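Glycerol-3-phosphate dehydrogenase [NAD(+)] (Dunaliella salina, PDB 6IUY) probably interconverts dihydroxyacetone phosphate and sn-glycerol 3-phosphate using NAD, and also carries a haloacid dehalogenase-like phosphatase domain on the same chain. Local coordinates at residues D36-D41 and N200-G205; K500-S505 and R578-E583; F290-T295 and G328-A333; M408-A413 and G516-I521. All blocks are in the same frame, centred on the assembly; numbering follows the deposited sequence.

Along the chain the contacts open in the order 1, 3, 4, 2. Contact 1 pairs the two central strands of a six-stranded parallel sheet in the haloacid dehalogenase-like part, its centre about 41 Å from that of contact 4. Contacts 3 and 4 draw on another sheet, of eight strands: contact 3 lies at its edge strand 331-334, whereas contact 4 starts where strand 404-408 ends. Helix 514-526 in contact 4 follows helix 481-502 of contact 2, and the segments of these two contacts alternate in sequence, with centres about 23 Å apart. The magnesium and NAD sites thus belong to separate domains, consistent with a phosphatase and a dehydrogenase joined in one polypeptide.

Contact 1: D36-D41 and N200-G205; sequences DAVCFD and NIIMVG. With MG (magnesium ion), chain F.
N200 O accepts two backbone hydrogens, from D36 N at 2.8 Å and from A37 N at 3.3 Å, both in its carbonyl plane. The D36 side chain returns the bond: with CG turned beside its own backbone N (chi1 -62°), OD2 receives N200 N at 2.9 Å, almost straight at 179°, on the anti side and somewhat out of the carboxylate plane. OD2 also accepts N199 N. The parallel register continues through I202 N to A37 O, C39 N to I202 O, V204 N to C39 O and D41 N to V204 O. On one face V38 CG1 meets V204 CG2 at 3.5 Å, and V204 CB lies over a face of the F40 ring, toward its rim. On the other, C39 SG rests on I201 CG2 at 3.8 Å, while the bent M203 chain brings CE to 3.2 Å from C39 O. Beyond the last bond D41 OD2 binds magnesium at 2.1 Å; D43 O and D206 OD1 complete the protein ligands, and K185 pairs with D41 OD1. An aspartate on the metal at the end of a central parallel strand, starting a DxDx(T/V) sequence, is the signature of the haloacid dehalogenase fold.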
loop_
_atom_site.group_PDB
_atom_site.type_symbol
_atom_site.label_atom_id
_atom_site.label_comp_id
_atom_site.label_asym_id
_atom_site.label_seq_id
_atom_site.Cartn_x
_atom_site.Cartn_y
_atom_site.Cartn_z
ATOM N N ASP A 36 17.066 27.565 12.021
ATOM C CA ASP A 36 16.602 26.218 12.324
ATOM C C ASP A 36 16.597 25.995 13.824
ATOM O O ASP A 36 15.811 25.204 14.344
ATOM C CB ASP A 36 17.485 25.176 11.639
ATOM C CG ASP A 36 17.452 25.283 10.132
ATOM O OD1 ASP A 36 16.334 25.348 9.563
ATOM O OD2 ASP A 36 18.547 25.312 9.522
ATOM N N ALA A 37 17.500 26.687 14.515
ATOM C CA ALA A 37 17.529 26.670 15.971
ATOM C C ALA A 37 18.125 27.967 16.524
ATOM O O ALA A 37 19.089 28.492 15.978
ATOM C CB ALA A 37 18.311 25.475 16.468
ATOM N N VAL A 38 17.536 28.459 17.612
ATOM C CA VAL A 38 18.023 29.623 18.350
ATOM C C VAL A 38 18.466 29.191 19.755
ATOM O O VAL A 38 17.672 28.622 20.518
ATOM C CB VAL A 38 16.929 30.715 18.466
ATOM C CG1 VAL A 38 17.489 31.984 19.073
ATOM C CG2 VAL A 38 16.314 31.001 17.105
ATOM N N CYS A 39 19.727 29.455 20.100
ATOM C CA CYS A 39 20.235 29.124 21.436
ATOM C C CYS A 39 20.315 30.356 22.347
ATOM O O CYS A 39 20.920 31.373 21.988
ATOM C CB CYS A 39 21.602 28.460 21.326
ATOM S SG CYS A 39 21.622 27.049 20.207
ATOM N N PHE A 40 19.702 30.269 23.524
ATOM C CA PHE A 40 19.680 31.412 24.423
ATOM C C PHE A 40 20.600 31.184 25.618
ATOM O O PHE A 40 20.558 30.124 26.255
ATOM C CB PHE A 40 18.261 31.698 24.927
ATOM C CG PHE A 40 17.363 32.346 23.910
ATOM C CD1 PHE A 40 16.833 31.610 22.860
ATOM C CD2 PHE A 40 17.012 33.681 24.027
ATOM C CE1 PHE A 40 15.995 32.203 21.927
ATOM C CE2 PHE A 40 16.176 34.284 23.100
ATOM C CZ PHE A 40 15.665 33.546 22.046
ATOM N N ASP A 41 21.416 32.186 25.926
ATOM C CA ASP A 41 22.134 32.200 27.191
ATOM C C ASP A 41 21.098 32.469 28.258
ATOM O O ASP A 41 20.104 33.127 27.978
ATOM C CB ASP A 41 23.232 33.264 27.205
ATOM C CG ASP A 41 23.909 33.400 28.567
ATOM O OD1 ASP A 41 24.448 32.396 29.095
ATOM O OD2 ASP A 41 23.877 34.516 29.112
ATOM N N ASN A 200 21.206 26.358 10.033
ATOM C CA ASN A 200 21.343 27.703 10.570
ATOM C C ASN A 200 21.023 27.741 12.055
ATOM O O ASN A 200 19.864 27.610 12.440
ATOM C CB ASN A 200 20.430 28.674 9.822
ATOM C CG ASN A 200 20.589 28.572 8.327
ATOM O OD1 ASN A 200 21.701 28.392 7.825
ATOM N ND2 ASN A 200 19.475 28.659 7.602
ATOM N N ILE A 201 22.055 27.927 12.876
ATOM C CA ILE A 201 21.896 28.002 14.328
ATOM C C ILE A 201 22.358 29.368 14.844
ATOM O O ILE A 201 23.458 29.818 14.535
ATOM C CB ILE A 201 22.686 26.882 15.050
ATOM C CG1 ILE A 201 22.379 25.517 14.426
ATOM C CG2 ILE A 201 22.356 26.871 16.529
ATOM C CD1 ILE A 201 23.317 24.416 14.864
ATOM N N ILE A 202 21.506 30.015 15.631
ATOM C CA ILE A 202 21.736 31.368 16.095
ATOM C C ILE A 202 22.132 31.310 17.560
ATOM O O ILE A 202 21.590 30.481 18.303
ATOM C CB ILE A 202 20.458 32.260 15.942
ATOM C CG1 ILE A 202 19.831 32.117 14.547
ATOM C CG2 ILE A 202 20.739 33.727 16.310
ATOM C CD1 ILE A 202 20.766 32.409 13.387
ATOM N N MET A 203 23.072 32.166 17.978
ATOM C CA MET A 203 23.342 32.326 19.406
ATOM C C MET A 203 22.848 33.688 19.882
ATOM O O MET A 203 23.162 34.721 19.278
ATOM C CB MET A 203 24.833 32.158 19.730
ATOM C CG MET A 203 25.164 32.306 21.236
ATOM S SD MET A 203 24.801 30.828 22.229
ATOM C CE MET A 203 23.715 31.479 23.493
ATOM N N VAL A 204 22.074 33.686 20.966
ATOM C CA VAL A 204 21.586 34.928 21.558
ATOM C C VAL A 204 22.058 35.030 23.002
ATOM O O VAL A 204 21.731 34.158 23.817
ATOM C CB VAL A 204 20.045 35.018 21.527
ATOM C CG1 VAL A 204 19.593 36.411 21.940
ATOM C CG2 VAL A 204 19.516 34.669 20.145
ATOM N N GLY A 205 22.819 36.087 23.310
ATOM C CA GLY A 205 23.347 36.302 24.653
ATOM C C GLY A 205 24.044 37.637 24.922
ATOM O O GLY A 205 24.166 38.491 24.039
HETATM MG MG MG F . 24.978 35.879 30.351
#

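Contact 2: K500-S505 and R578-E583; sequences KFISPS and RGWELE
F501 drives its ring edge into the face of W580, a T-shaped pair with centroids 4.7 Å apart and planes at 74°. F501 CD2 does the touching: it stands 3.4 Å above the indole plane, over its centre, and is 3.6 Å from W580 CE2. F501 CB adds to this grip at 3.7 Å from W580 CH2. The opposite indole face is covered from within its own segment by R578 CB, so the ring is sandwiched between an aromatic edge and an aliphatic carbon. With CG beside the backbone N (chi1 -64°), W580 reaches across from the loop that follows the Schellman motif at G579. An alanine here would remove the indole and is likely to leave the F501 edge without its facing ring and R578 CB without the indole face it packs on. Away from this sandwich the contact thins out. I502 CG1 comes only to 4.5 Å from W580 CZ3, at the indole edge, and equally far from R578 NH1. E583 OE1 sits near the plane of the F501 ring, 3.9 Å from CZ, but its salt bridge goes to K497. No hydrogen bond crosses between the segments, and all five touching residues are partly exposed. The end of helix 481-502 is therefore joined to the loop after helix 564-577 by aromatic and apolar contact, with the charged ends at the margin.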
loop_
_atom_site.group_PDB
_atom_site.type_symbol
_atom_site.label_atom_id
_atom_site.label_comp_id
_atom_site.label_asym_id
_atom_site.label_seq_id
_atom_site.Cartn_x
_atom_site.Cartn_y
_atom_site.Cartn_z
ATOM N N LYS A 500 7.525 3.381 -11.181
ATOM C CA LYS A 500 8.838 2.778 -11.229
ATOM C C LYS A 500 9.491 3.011 -12.597
ATOM O O LYS A 500 10.699 3.222 -12.673
ATOM C CB LYS A 500 8.741 1.289 -10.876
ATOM C CG LYS A 500 8.228 1.072 -9.434
ATOM C CD LYS A 500 8.265 -0.399 -9.020
ATOM C CE LYS A 500 7.645 -0.617 -7.646
ATOM N NZ LYS A 500 7.255 -2.046 -7.495
ATOM N N PHE A 501 8.706 3.034 -13.669
ATOM C CA PHE A 501 9.268 3.325 -14.991
ATOM C C PHE A 501 9.825 4.732 -15.115
ATOM O O PHE A 501 10.666 4.986 -15.972
ATOM C CB PHE A 501 8.230 3.142 -16.100
ATOM C CG PHE A 501 8.113 1.739 -16.597
ATOM C CD1 PHE A 501 8.405 0.668 -15.768
ATOM C CD2 PHE A 501 7.723 1.491 -17.896
ATOM C CE1 PHE A 501 8.296 -0.621 -16.228
ATOM C CE2 PHE A 501 7.605 0.193 -18.360
ATOM C CZ PHE A 501 7.890 -0.856 -17.524
ATOM N N ILE A 502 9.352 5.654 -14.281
ATOM C CA ILE A 502 9.662 7.065 -14.506
ATOM C C ILE A 502 10.448 7.686 -13.370
ATOM O O ILE A 502 11.352 8.485 -13.611
ATOM C CB ILE A 502 8.378 7.863 -14.759
ATOM C CG1 ILE A 502 8.141 7.935 -16.269
ATOM C CG2 ILE A 502 8.463 9.236 -14.144
ATOM C CD1 ILE A 502 6.798 8.402 -16.627
ATOM N N SER A 503 10.132 7.301 -12.137
ATOM C CA SER A 503 10.925 7.732 -10.992
ATOM C C SER A 503 11.140 6.569 -10.022
ATOM O O SER A 503 10.332 6.352 -9.114
ATOM C CB SER A 503 10.255 8.915 -10.282
ATOM O OG SER A 503 8.863 8.702 -10.122
ATOM N N PRO A 504 12.235 5.812 -10.220
ATOM C CA PRO A 504 12.469 4.571 -9.467
ATOM C C PRO A 504 12.735 4.820 -7.988
ATOM O O PRO A 504 12.649 3.879 -7.190
ATOM C CB PRO A 504 13.701 3.963 -10.157
ATOM C CG PRO A 504 13.737 4.599 -11.523
ATOM C CD PRO A 504 13.237 6.006 -11.283
ATOM N N SER A 505 13.048 6.067 -7.635
ATOM C CA SER A 505 13.169 6.478 -6.233
ATOM C C SER A 505 11.930 6.144 -5.405
ATOM O O SER A 505 12.022 5.945 -4.193
ATOM C CB SER A 505 13.420 7.984 -6.140
ATOM O OG SER A 505 12.214 8.718 -6.331
ATOM N N ARG A 578 7.045 6.031 -25.947
ATOM C CA ARG A 578 8.056 5.126 -25.411
ATOM C C ARG A 578 7.790 3.681 -25.782
ATOM O O ARG A 578 8.503 2.791 -25.326
ATOM C CB ARG A 578 8.129 5.218 -23.884
ATOM C CG ARG A 578 8.252 6.606 -23.313
ATOM C CD ARG A 578 9.690 6.998 -23.055
ATOM N NE ARG A 578 9.737 8.320 -22.428
ATOM C CZ ARG A 578 9.881 8.526 -21.121
ATOM N NH1 ARG A 578 10.015 7.497 -20.294
ATOM N NH2 ARG A 578 9.893 9.760 -20.638
ATOM N N GLY A 579 6.748 3.437 -26.572
ATOM C CA GLY A 579 6.354 2.071 -26.902
ATOM C C GLY A 579 5.929 1.232 -25.701
ATOM O O GLY A 579 6.242 0.052 -25.626
ATOM N N TRP A 580 5.210 1.829 -24.757
ATOM C CA TRP A 580 4.782 1.092 -23.574
ATOM C C TRP A 580 3.295 0.743 -23.590
ATOM O O TRP A 580 2.744 0.390 -22.551
ATOM C CB TRP A 580 5.070 1.878 -22.297
ATOM C CG TRP A 580 6.509 2.145 -21.989
ATOM C CD1 TRP A 580 7.604 1.518 -22.522
ATOM C CD2 TRP A 580 7.014 3.116 -21.058
ATOM N NE1 TRP A 580 8.759 2.044 -21.978
ATOM C CE2 TRP A 580 8.426 3.022 -21.078
ATOM C CE3 TRP A 580 6.410 4.052 -20.212
ATOM C CZ2 TRP A 580 9.242 3.833 -20.284
ATOM C CZ3 TRP A 580 7.225 4.867 -19.420
ATOM C CH2 TRP A 580 8.624 4.748 -19.462
ATOM N N GLU A 581 2.638 0.829 -24.741
ATOM C CA GLU A 581 1.202 0.537 -24.777
ATOM C C GLU A 581 0.833 -0.801 -24.135
ATOM O O GLU A 581 -0.190 -0.886 -23.450
ATOM C CB GLU A 581 0.676 0.562 -26.206
ATOM C CG GLU A 581 0.409 1.950 -26.738
ATOM C CD GLU A 581 1.087 2.182 -28.071
ATOM O OE1 GLU A 581 2.156 1.560 -28.295
ATOM O OE2 GLU A 581 0.558 2.976 -28.888
ATOM N N LEU A 582 1.649 -1.838 -24.328
ATOM C CA LEU A 582 1.315 -3.143 -23.750
ATOM C C LEU A 582 1.867 -3.329 -22.336
ATOM O O LEU A 582 1.453 -4.240 -21.622
ATOM C CB LEU A 582 1.808 -4.281 -24.644
ATOM C CG LEU A 582 1.403 -4.151 -26.111
ATOM C CD1 LEU A 582 1.507 -5.502 -26.823
ATOM C CD2 LEU A 582 0.005 -3.583 -26.214
ATOM N N GLU A 583 2.785 -2.469 -21.915
ATOM C CA GLU A 583 3.253 -2.543 -20.541
ATOM C C GLU A 583 2.157 -2.138 -19.573
ATOM O O GLU A 583 2.200 -2.480 -18.401
ATOM C CB GLU A 583 4.478 -1.657 -20.327
ATOM C CG GLU A 583 5.693 -2.080 -21.141
ATOM C CD GLU A 583 6.154 -3.474 -20.798
ATOM O OE1 GLU A 583 6.342 -3.761 -19.593
ATOM O OE2 GLU A 583 6.317 -4.286 -21.735
#

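Contact 3: F290-T295 and G328-A333; sequences FEKEVT and GENVKA
The beta-alpha-beta unit made of strand 293-297, helix 307-315 and strand 331-334 is joined side by side here, V294 pairing with both N330 and K332. V294 N gives its hydrogen to N330 O at 2.9 Å, and V294 O takes that of K332 N at 2.8 Å, the alternation expected of a parallel pair. The short strand axes lie 4.7 Å apart at 30°, and T295 CA approaches K332 O in a CA-H...O contact. Just before the strand, where the chain turns a corner at K292, a side chain takes over the bonding. N330 ND2 reaches K292 O at 2.8 Å, almost straight at 178°; the acceptor lies in the amide plane, although the donor is tilted from the carbonyl plane. CG of N330 stands between its own backbone N and carbonyl carbon (chi1 55°), which brings the amide over to K292. This edge belongs to the Rossmann-type NAD-binding half, and its helix 266-282 reaches the same two residues: ND2 also binds A276 O, and K292 O also accepts from T279 OG1. An alanine in place of N330 would probably leave the corner carbonyl and A276 O without this shared donor, and the turn less firmly tied to the helix. Beside K332, the extended E293 chain lays its CD 3.7 Å from K332 CB. The charged ends stay further apart, E293 OE1 being 4.5 Å from K332 NZ, opposite charges near each other but not in contact.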
loop_
_atom_site.group_PDB
_atom_site.type_symbol
_atom_site.label_atom_id
_atom_site.label_comp_id
_atom_site.label_asym_id
_atom_site.label_seq_id
_atom_site.Cartn_x
_atom_site.Cartn_y
_atom_site.Cartn_z
ATOM N N PHE A 290 2.020 33.442 10.104
ATOM C CA PHE A 290 1.192 33.768 8.921
ATOM C C PHE A 290 0.458 35.116 9.011
ATOM O O PHE A 290 -0.053 35.492 10.073
ATOM C CB PHE A 290 0.130 32.685 8.660
ATOM C CG PHE A 290 0.691 31.314 8.500
ATOM C CD1 PHE A 290 1.461 31.004 7.406
ATOM C CD2 PHE A 290 0.424 30.331 9.434
ATOM C CE1 PHE A 290 1.980 29.756 7.258
ATOM C CE2 PHE A 290 0.938 29.074 9.287
ATOM C CZ PHE A 290 1.719 28.785 8.203
ATOM N N GLU A 291 0.382 35.813 7.880
ATOM C CA GLU A 291 -0.558 36.928 7.736
ATOM C C GLU A 291 -1.971 36.398 7.935
ATOM O O GLU A 291 -2.281 35.293 7.490
ATOM C CB GLU A 291 -0.428 37.591 6.362
ATOM C CG GLU A 291 0.561 38.742 6.312
ATOM C CD GLU A 291 0.239 39.835 7.331
ATOM O OE1 GLU A 291 -0.931 40.282 7.394
ATOM O OE2 GLU A 291 1.153 40.244 8.086
ATOM N N LYS A 292 -2.821 37.163 8.611
ATOM C CA LYS A 292 -4.176 36.700 8.886
ATOM C C LYS A 292 -4.978 36.535 7.605
ATOM O O LYS A 292 -5.740 35.576 7.446
ATOM C CB LYS A 292 -4.913 37.653 9.825
ATOM C CG LYS A 292 -6.308 37.151 10.168
ATOM C CD LYS A 292 -7.037 38.075 11.131
ATOM C CE LYS A 292 -8.378 37.487 11.539
ATOM N NZ LYS A 292 -9.060 38.317 12.581
ATOM N N GLU A 293 -4.780 37.461 6.678
ATOM C CA GLU A 293 -5.553 37.466 5.452
ATOM C C GLU A 293 -4.969 36.593 4.347
ATOM O O GLU A 293 -3.789 36.703 3.996
ATOM C CB GLU A 293 -5.702 38.896 4.947
ATOM C CG GLU A 293 -6.312 38.981 3.554
ATOM C CD GLU A 293 -6.601 40.422 3.133
ATOM O OE1 GLU A 293 -7.589 40.982 3.648
ATOM O OE2 GLU A 293 -5.852 40.979 2.295
ATOM N N VAL A 294 -5.817 35.755 3.760
ATOM C CA VAL A 294 -5.382 34.905 2.663
ATOM C C VAL A 294 -5.943 35.436 1.371
ATOM O O VAL A 294 -7.138 35.670 1.274
ATOM C CB VAL A 294 -5.862 33.431 2.838
ATOM C CG1 VAL A 294 -5.362 32.577 1.697
ATOM C CG2 VAL A 294 -5.406 32.875 4.141
ATOM N N THR A 295 -5.109 35.556 0.350
ATOM C CA THR A 295 -5.581 36.094 -0.902
ATOM C C THR A 295 -5.935 34.926 -1.808
ATOM O O THR A 295 -5.218 33.927 -1.832
ATOM C CB THR A 295 -4.509 37.010 -1.529
ATOM O OG1 THR A 295 -4.296 38.119 -0.655
ATOM C CG2 THR A 295 -4.937 37.536 -2.848
ATOM N N GLY A 328 -13.941 31.672 5.416
ATOM C CA GLY A 328 -13.993 32.604 6.547
ATOM C C GLY A 328 -14.020 34.107 6.206
ATOM O O GLY A 328 -14.041 34.533 5.037
ATOM N N GLU A 329 -13.998 34.937 7.235
ATOM C CA GLU A 329 -13.982 36.376 6.999
ATOM C C GLU A 329 -12.604 36.933 6.633
ATOM O O GLU A 329 -12.489 38.114 6.321
ATOM C CB GLU A 329 -14.532 37.103 8.220
ATOM C CG GLU A 329 -15.960 36.670 8.539
ATOM C CD GLU A 329 -16.548 37.427 9.691
ATOM O OE1 GLU A 329 -15.969 38.474 10.060
ATOM O OE2 GLU A 329 -17.584 36.973 10.229
ATOM N N ASN A 330 -11.569 36.093 6.660
ATOM C CA ASN A 330 -10.221 36.562 6.345
ATOM C C ASN A 330 -9.726 36.101 4.980
ATOM O O ASN A 330 -8.526 35.971 4.754
ATOM C CB ASN A 330 -9.227 36.136 7.446
ATOM C CG ASN A 330 -9.224 34.625 7.724
ATOM O OD1 ASN A 330 -10.266 33.998 7.902
ATOM N ND2 ASN A 330 -8.035 34.050 7.791
ATOM N N VAL A 331 -10.657 35.886 4.057
ATOM C CA VAL A 331 -10.322 35.454 2.708
ATOM C C VAL A 331 -10.605 36.604 1.757
ATOM O O VAL A 331 -11.689 37.173 1.791
ATOM C CB VAL A 331 -11.133 34.189 2.296
ATOM C CG1 VAL A 331 -11.036 33.929 0.797
ATOM C CG2 VAL A 331 -10.661 32.983 3.083
ATOM N N LYS A 332 -9.636 36.962 0.923
ATOM C CA LYS A 332 -9.804 38.131 0.074
ATOM C C LYS A 332 -9.565 37.753 -1.365
ATOM O O LYS A 332 -8.478 37.323 -1.728
ATOM C CB LYS A 332 -8.856 39.264 0.497
ATOM C CG LYS A 332 -9.287 40.660 -0.006
ATOM C CD LYS A 332 -10.778 40.904 0.311
ATOM C CE LYS A 332 -11.105 42.359 0.625
ATOM N NZ LYS A 332 -11.486 42.545 2.064
ATOM N N ALA A 333 -10.592 37.929 -2.184
ATOM C CA ALA A 333 -10.571 37.484 -3.563
ATOM C C ALA A 333 -10.169 38.594 -4.502
ATOM O O ALA A 333 -10.640 39.720 -4.364
ATOM C CB ALA A 333 -11.947 36.974 -3.955
#

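Contact 4: M408-A413 and G516-I521; sequences MGANIA and GVADLI. With NAD (nicotinamide-adenine-dinucleotide), chain C.
G409 O lies over the flat face of the D519 carboxylate with no hydrogen bond between them: it is 3.3 Å from CG and 3.4 Å from both OD1 and OD2, three acceptors brought close together. K380 NZ probably offsets this crowding, forming a salt bridge with D519 OD2 and a weak hydrogen bond with G409 O. CG of D519 is anti to the backbone N (chi1 -164°), which sets the carboxylate against G409 O. Beside it A410 packs its methyl on the helix backbone, CB standing 3.5 Å from A518 O and 3.9 Å from A518 CB. CA atoms of A410 and D519 are 3.8 Å apart; the small A410 and A518 side chains are consistent with so near an approach. The second subunit closes one flank, its N482 OD1 accepting from I412 N. Past I412, the N-cap of helix 413-416, A413 N donates to the carboxamide O7N of NAD at 2.9 Å, while N411 O comes to 3.3 Å from C4N, the nicotinamide carbon that exchanges hydride. K464 of the dihydroxyacetone phosphate pocket makes a long, weak ion pair with D519 OD1. Loop and helix thus meet as in the active-site cleft of NAD-dependent glycerol-3-phosphate dehydrogenases, between the Rossmann-type and helical C-terminal domains.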
loop_
_atom_site.group_PDB
_atom_site.type_symbol
_atom_site.label_atom_id
_atom_site.label_comp_id
_atom_site.label_asym_id
_atom_site.label_seq_id
_atom_site.Cartn_x
_atom_site.Cartn_y
_atom_site.Cartn_z
ATOM N N MET A 408 -1.515 15.653 -1.392
ATOM C CA MET A 408 -2.286 14.626 -2.104
ATOM C C MET A 408 -2.963 13.699 -1.113
ATOM O O MET A 408 -2.325 13.242 -0.163
ATOM C CB MET A 408 -1.385 13.816 -3.022
ATOM C CG MET A 408 -0.617 14.642 -4.011
ATOM S SD MET A 408 -1.610 14.984 -5.464
ATOM C CE MET A 408 -1.162 16.701 -5.791
ATOM N N GLY A 409 -4.253 13.450 -1.298
ATOM C CA GLY A 409 -4.983 12.605 -0.371
ATOM C C GLY A 409 -6.361 12.268 -0.912
ATOM O O GLY A 409 -6.766 12.776 -1.964
ATOM N N ALA A 410 -7.073 11.387 -0.219
ATOM C CA ALA A 410 -8.450 11.073 -0.577
ATOM C C ALA A 410 -9.322 12.243 -0.147
ATOM O O ALA A 410 -9.769 12.306 1.007
ATOM C CB ALA A 410 -8.899 9.777 0.091
ATOM N N ASN A 411 -9.535 13.196 -1.056
ATOM C CA ASN A 411 -10.074 14.491 -0.651
ATOM C C ASN A 411 -11.246 15.055 -1.451
ATOM O O ASN A 411 -11.185 16.234 -1.827
ATOM C CB ASN A 411 -8.978 15.568 -0.701
ATOM C CG ASN A 411 -7.775 15.263 0.173
ATOM O OD1 ASN A 411 -7.899 14.755 1.296
ATOM N ND2 ASN A 411 -6.592 15.624 -0.329
ATOM N N ILE A 412 -12.300 14.290 -1.703
ATOM C CA ILE A 412 -13.496 14.884 -2.320
ATOM C C ILE A 412 -13.913 16.191 -1.600
ATOM O O ILE A 412 -14.248 16.165 -0.430
ATOM C CB ILE A 412 -14.690 13.908 -2.300
ATOM C CG1 ILE A 412 -14.321 12.567 -2.952
ATOM C CG2 ILE A 412 -15.936 14.565 -2.928
ATOM C CD1 ILE A 412 -13.504 12.695 -4.189
ATOM N N ALA A 413 -13.901 17.320 -2.304
ATOM C CA ALA A 413 -13.975 18.648 -1.673
ATOM C C ALA A 413 -15.202 18.902 -0.825
ATOM O O ALA A 413 -15.090 19.363 0.325
ATOM C CB ALA A 413 -13.887 19.725 -2.738
ATOM N N GLY A 516 -2.191 7.327 -2.092
ATOM C CA GLY A 516 -2.191 6.162 -2.960
ATOM C C GLY A 516 -3.520 5.422 -2.971
ATOM O O GLY A 516 -4.449 5.821 -3.671
ATOM N N VAL A 517 -3.621 4.342 -2.196
ATOM C CA VAL A 517 -4.833 3.534 -2.217
ATOM C C VAL A 517 -6.055 4.299 -1.713
ATOM O O VAL A 517 -7.149 4.123 -2.234
ATOM C CB VAL A 517 -4.681 2.241 -1.379
ATOM C CG1 VAL A 517 -5.919 1.400 -1.514
ATOM C CG2 VAL A 517 -3.508 1.442 -1.870
ATOM N N ALA A 518 -5.893 5.147 -0.702
ATOM C CA ALA A 518 -7.048 5.878 -0.201
ATOM C C ALA A 518 -7.690 6.742 -1.313
ATOM O O ALA A 518 -8.891 6.660 -1.573
ATOM C CB ALA A 518 -6.655 6.737 0.998
ATOM N N ASP A 519 -6.882 7.543 -1.990
ATOM C CA ASP A 519 -7.385 8.447 -3.034
ATOM C C ASP A 519 -8.051 7.671 -4.172
ATOM O O ASP A 519 -9.099 8.066 -4.679
ATOM C CB ASP A 519 -6.236 9.308 -3.584
ATOM C CG ASP A 519 -6.728 10.520 -4.382
ATOM O OD1 ASP A 519 -7.966 10.733 -4.460
ATOM O OD2 ASP A 519 -5.869 11.268 -4.927
ATOM N N LEU A 520 -7.418 6.580 -4.590
ATOM C CA LEU A 520 -7.910 5.800 -5.723
ATOM C C LEU A 520 -9.320 5.255 -5.452
ATOM O O LEU A 520 -10.181 5.196 -6.350
ATOM C CB LEU A 520 -6.929 4.664 -6.022
ATOM C CG LEU A 520 -7.337 3.594 -7.022
ATOM C CD1 LEU A 520 -7.357 4.160 -8.427
ATOM C CD2 LEU A 520 -6.393 2.423 -6.932
ATOM N N ILE A 521 -9.555 4.901 -4.195
ATOM C CA ILE A 521 -10.812 4.305 -3.758
ATOM C C ILE A 521 -11.928 5.351 -3.689
ATOM O O ILE A 521 -12.981 5.198 -4.327
ATOM C CB ILE A 521 -10.638 3.633 -2.380
ATOM C CG1 ILE A 521 -9.740 2.398 -2.512
ATOM C CG2 ILE A 521 -11.991 3.247 -1.773
ATOM C CD1 ILE A 521 -9.497 1.653 -1.178
HETATM P PA NAD C . -12.907 22.901 -10.417
HETATM O O1A NAD C . -13.959 23.245 -9.446
HETATM O O2A NAD C . -12.981 21.475 -10.945
HETATM O O5B NAD C . -12.981 23.880 -11.717
HETATM C C5B NAD C . -13.580 25.180 -11.608
HETATM C C4B NAD C . -12.504 26.273 -11.834
HETATM O O4B NAD C . -12.095 26.240 -13.073
HETATM C C3B NAD C . -13.142 27.656 -11.673
HETATM O O3B NAD C . -12.822 28.247 -10.499
HETATM C C2B NAD C . -12.578 28.474 -12.850
HETATM O O2B NAD C . -12.122 29.800 -12.330
HETATM C C1B NAD C . -11.608 27.750 -13.295
HETATM N N9A NAD C . -11.409 28.021 -14.656
HETATM C C8A NAD C . -12.274 27.874 -15.686
HETATM N N7A NAD C . -11.633 28.265 -16.810
HETATM C C5A NAD C . -10.380 28.675 -16.478
HETATM C C6A NAD C . -9.329 29.182 -17.221
HETATM N N6A NAD C . -9.317 29.418 -18.624
HETATM N N1A NAD C . -8.173 29.494 -16.622
HETATM C C2A NAD C . -8.046 29.320 -15.275
HETATM N N3A NAD C . -9.075 28.837 -14.542
HETATM C C4A NAD C . -10.239 28.516 -15.149
HETATM O O3 NAD C . -11.489 23.131 -9.699
HETATM P PN NAD C . -10.955 22.432 -8.358
HETATM O O1N NAD C . -12.049 21.614 -7.695
HETATM O O2N NAD C . -10.440 23.465 -7.382
HETATM O O5D NAD C . -9.826 21.417 -8.790
HETATM C C5D NAD C . -8.575 21.872 -9.275
HETATM C C4D NAD C . -7.548 20.768 -8.987
HETATM O O4D NAD C . -7.775 20.226 -7.805
HETATM C C3D NAD C . -7.729 19.659 -10.003
HETATM O O3D NAD C . -6.524 19.314 -10.488
HETATM C C2D NAD C . -8.355 18.480 -9.207
HETATM O O2D NAD C . -7.975 17.223 -9.902
HETATM C C1D NAD C . -7.851 18.618 -8.013
HETATM N N1N NAD C . -8.645 18.066 -6.933
HETATM C C2N NAD C . -10.013 18.223 -6.864
HETATM C C3N NAD C . -10.731 17.676 -5.802
HETATM C C7N NAD C . -12.265 17.852 -5.776
HETATM O O7N NAD C . -12.949 17.168 -5.041
HETATM N N7N NAD C . -12.858 18.851 -6.629
HETATM C C4N NAD C . -10.093 16.976 -4.800
HETATM C C5N NAD C . -8.717 16.840 -4.846
HETATM C C6N NAD C . -8.008 17.398 -5.911
#